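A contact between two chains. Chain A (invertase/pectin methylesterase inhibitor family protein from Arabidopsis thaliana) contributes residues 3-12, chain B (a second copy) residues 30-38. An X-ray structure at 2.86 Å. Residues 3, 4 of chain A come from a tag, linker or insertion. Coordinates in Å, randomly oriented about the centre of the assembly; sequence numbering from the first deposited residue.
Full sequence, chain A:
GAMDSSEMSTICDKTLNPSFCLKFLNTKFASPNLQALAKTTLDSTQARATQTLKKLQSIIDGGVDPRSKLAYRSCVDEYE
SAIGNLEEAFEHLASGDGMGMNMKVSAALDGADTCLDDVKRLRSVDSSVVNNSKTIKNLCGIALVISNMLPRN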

# COMPACT_ATOMS: atom_id res chain seq x y z
N MET A 3 -3.34 -2.87 -11.12
CA MET A 3 -4.39 -1.94 -11.66
C MET A 3 -4.94 -2.42 -13.00
O MET A 3 -4.19 -2.97 -13.82
CB MET A 3 -3.82 -0.53 -11.82
CG MET A 3 -4.80 0.48 -12.42
SD MET A 3 -4.09 2.14 -12.57
CE MET A 3 -5.54 3.07 -12.98
N ASP A 4 -6.23 -2.19 -13.23
CA ASP A 4 -6.88 -2.59 -14.48
C ASP A 4 -6.15 -1.99 -15.68
O ASP A 4 -6.06 -0.77 -15.82
CB ASP A 4 -8.34 -2.14 -14.50
CG ASP A 4 -9.05 -2.37 -13.18
OD1 ASP A 4 -8.99 -3.50 -12.65
OD2 ASP A 4 -9.68 -1.41 -12.67
N SER A 5 -5.62 -2.85 -16.54
CA SER A 5 -4.90 -2.40 -17.73
C SER A 5 -5.82 -1.50 -18.55
O SER A 5 -5.37 -0.63 -19.30
CB SER A 5 -4.47 -3.61 -18.57
OG SER A 5 -3.83 -4.59 -17.76
N SER A 6 -7.12 -1.74 -18.39
CA SER A 6 -8.16 -0.99 -19.09
C SER A 6 -8.19 0.46 -18.64
O SER A 6 -7.90 1.38 -19.41
CB SER A 6 -9.51 -1.63 -18.80
OG SER A 6 -9.70 -1.77 -17.39
N GLU A 7 -8.56 0.66 -17.38
CA GLU A 7 -8.66 1.97 -16.77
C GLU A 7 -7.33 2.72 -16.92
O GLU A 7 -7.31 3.91 -17.21
CB GLU A 7 -9.01 1.81 -15.28
CG GLU A 7 -9.39 3.09 -14.53
CD GLU A 7 -9.62 2.84 -13.04
OE1 GLU A 7 -10.10 3.76 -12.34
OE2 GLU A 7 -9.31 1.72 -12.56
N MET A 8 -6.23 2.00 -16.72
CA MET A 8 -4.90 2.59 -16.82
C MET A 8 -4.72 3.24 -18.19
O MET A 8 -4.21 4.35 -18.30
CB MET A 8 -3.83 1.53 -16.59
CG MET A 8 -2.47 2.10 -16.20
SD MET A 8 -1.22 0.85 -15.79
CE MET A 8 -1.49 0.65 -14.02
N SER A 9 -5.15 2.55 -19.23
CA SER A 9 -5.03 3.09 -20.57
C SER A 9 -6.11 4.14 -20.79
O SER A 9 -5.90 5.13 -21.49
CB SER A 9 -5.17 1.97 -21.60
OG SER A 9 -4.27 0.92 -21.31
N THR A 10 -7.26 3.94 -20.15
CA THR A 10 -8.36 4.88 -20.27
C THR A 10 -7.96 6.24 -19.71
O THR A 10 -8.49 7.27 -20.10
CB THR A 10 -9.59 4.41 -19.48
OG1 THR A 10 -9.86 3.04 -19.79
CG2 THR A 10 -10.81 5.26 -19.83
N ILE A 11 -7.01 6.21 -18.77
CA ILE A 11 -6.54 7.43 -18.12
C ILE A 11 -5.36 8.07 -18.84
O ILE A 11 -5.40 9.26 -19.17
CB ILE A 11 -6.16 7.13 -16.66
CG1 ILE A 11 -7.43 6.79 -15.87
CG2 ILE A 11 -5.43 8.32 -16.04
CD1 ILE A 11 -7.22 6.60 -14.39
N CYS A 12 -4.33 7.28 -19.09
CA CYS A 12 -3.15 7.80 -19.77
C CYS A 12 -3.42 8.26 -21.21
O CYS A 12 -2.77 9.17 -21.71
CB CYS A 12 -2.05 6.75 -19.74
SG CYS A 12 -1.36 6.46 -18.07
N ALA B 30 -6.64 -4.87 -3.89
CA ALA B 30 -7.69 -4.43 -4.79
C ALA B 30 -7.26 -3.35 -5.77
O ALA B 30 -6.34 -2.57 -5.51
CB ALA B 30 -8.87 -3.95 -3.99
N SER B 31 -7.93 -3.32 -6.91
CA SER B 31 -7.66 -2.34 -7.94
C SER B 31 -7.96 -0.97 -7.33
O SER B 31 -9.01 -0.76 -6.73
CB SER B 31 -8.57 -2.61 -9.15
OG SER B 31 -8.65 -1.49 -10.00
N PRO B 32 -7.02 -0.02 -7.47
CA PRO B 32 -7.17 1.34 -6.93
C PRO B 32 -8.40 2.09 -7.38
O PRO B 32 -8.87 1.89 -8.51
CB PRO B 32 -5.88 2.03 -7.37
CG PRO B 32 -5.50 1.29 -8.61
CD PRO B 32 -5.76 -0.14 -8.22
N ASN B 33 -8.93 2.94 -6.50
CA ASN B 33 -10.09 3.76 -6.83
C ASN B 33 -9.60 5.16 -7.26
O ASN B 33 -8.43 5.51 -7.04
CB ASN B 33 -11.05 3.87 -5.65
CG ASN B 33 -10.59 4.86 -4.64
OD1 ASN B 33 -10.28 6.00 -4.97
ND2 ASN B 33 -10.56 4.45 -3.38
N LEU B 34 -10.48 5.95 -7.85
CA LEU B 34 -10.09 7.27 -8.33
C LEU B 34 -9.41 8.19 -7.31
O LEU B 34 -8.38 8.79 -7.63
CB LEU B 34 -11.29 7.97 -8.98
CG LEU B 34 -11.77 7.25 -10.25
CD1 LEU B 34 -12.92 8.03 -10.88
CD2 LEU B 34 -10.62 7.10 -11.24
N GLN B 35 -9.97 8.31 -6.11
CA GLN B 35 -9.39 9.15 -5.05
C GLN B 35 -7.94 8.71 -4.84
O GLN B 35 -7.02 9.51 -4.94
CB GLN B 35 -10.16 8.97 -3.73
CG GLN B 35 -11.59 9.51 -3.70
CD GLN B 35 -11.67 11.02 -3.42
OE1 GLN B 35 -12.63 11.68 -3.83
NE2 GLN B 35 -10.69 11.55 -2.69
N ALA B 36 -7.76 7.43 -4.56
CA ALA B 36 -6.44 6.86 -4.33
C ALA B 36 -5.46 7.19 -5.45
O ALA B 36 -4.29 7.48 -5.19
CB ALA B 36 -6.55 5.37 -4.17
N LEU B 37 -5.91 7.13 -6.70
CA LEU B 37 -5.02 7.43 -7.82
C LEU B 37 -4.62 8.88 -7.79
O LEU B 37 -3.46 9.23 -8.03
CB LEU B 37 -5.70 7.12 -9.14
CG LEU B 37 -5.80 5.64 -9.49
CD1 LEU B 37 -6.61 5.48 -10.78
CD2 LEU B 37 -4.41 5.06 -9.64
N ALA B 38 -5.59 9.73 -7.49
CA ALA B 38 -5.35 11.15 -7.43
C ALA B 38 -4.45 11.48 -6.24
O ALA B 38 -3.49 12.25 -6.37
CB ALA B 38 -6.67 11.89 -7.30

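Small interfaces between helical segments often pair one hydrogen bond with a patch of apolar contact, and side-chain rotamers decide which atoms reach which partner. The contact between these two copies of an invertase/pectin methylesterase inhibitor family protein, burying about 300 Å² in all, is a compact example. The helix axes, inclined at 56°, come no closer than 13.4 Å, and side chains fill the space between; ahead of the helices the backbones come close, with CA of M3(A) 5.0 Å from CA of S31(B).

M3(A), a tag residue, is extended. Its CA-to-CB bond points sideways, but with chi1, chi2 and chi3 all t the chain runs out at full length: CG lies 4.0 Å from CG of P32(B), and the terminal CE reaches to 3.4 Å from CD1 of L37(B). An unbranched, flexible thioether suits this course along a proline ring to a leucine methyl. From the helix itself, I11(A) points toward the partner, and its m,t conformation carries CD1 to 3.8 Å from the same L37(B) CD1. That methyl, projected by an m,t leucine, is thus shared by two apolar side chains. I11(A) and L37(B) are buried, where branched apolar side chains fit well.

The polar part lies beside this patch. D4(A), also from the tag, starts sideways, yet its m rotamer brings the carboxylate nearer, and OG of S31(B), with chi1 t, donates a hydrogen bond to OD2 of D4(A) at 2.9 Å. A short hydroxyl at this exposed position suits a carboxylate acceptor. High B-factors at D4(A) counsel caution about this detail.

E7(A) lies between the two regimes. Pointing toward chain B and extended through t, t and a chi3 of -171°, it merely touches L34(B), OE1 to CD2 at 3.6 Å, and makes no hydrogen bond across the contact; its length lets the charged end stay partly exposed.

On chain B, N33(B) points away and serves its own helix instead: with chi1 p, its OD1 accepts from A36(B) N at 2.9 Å, capping the helix that carries L34(B) and L37(B).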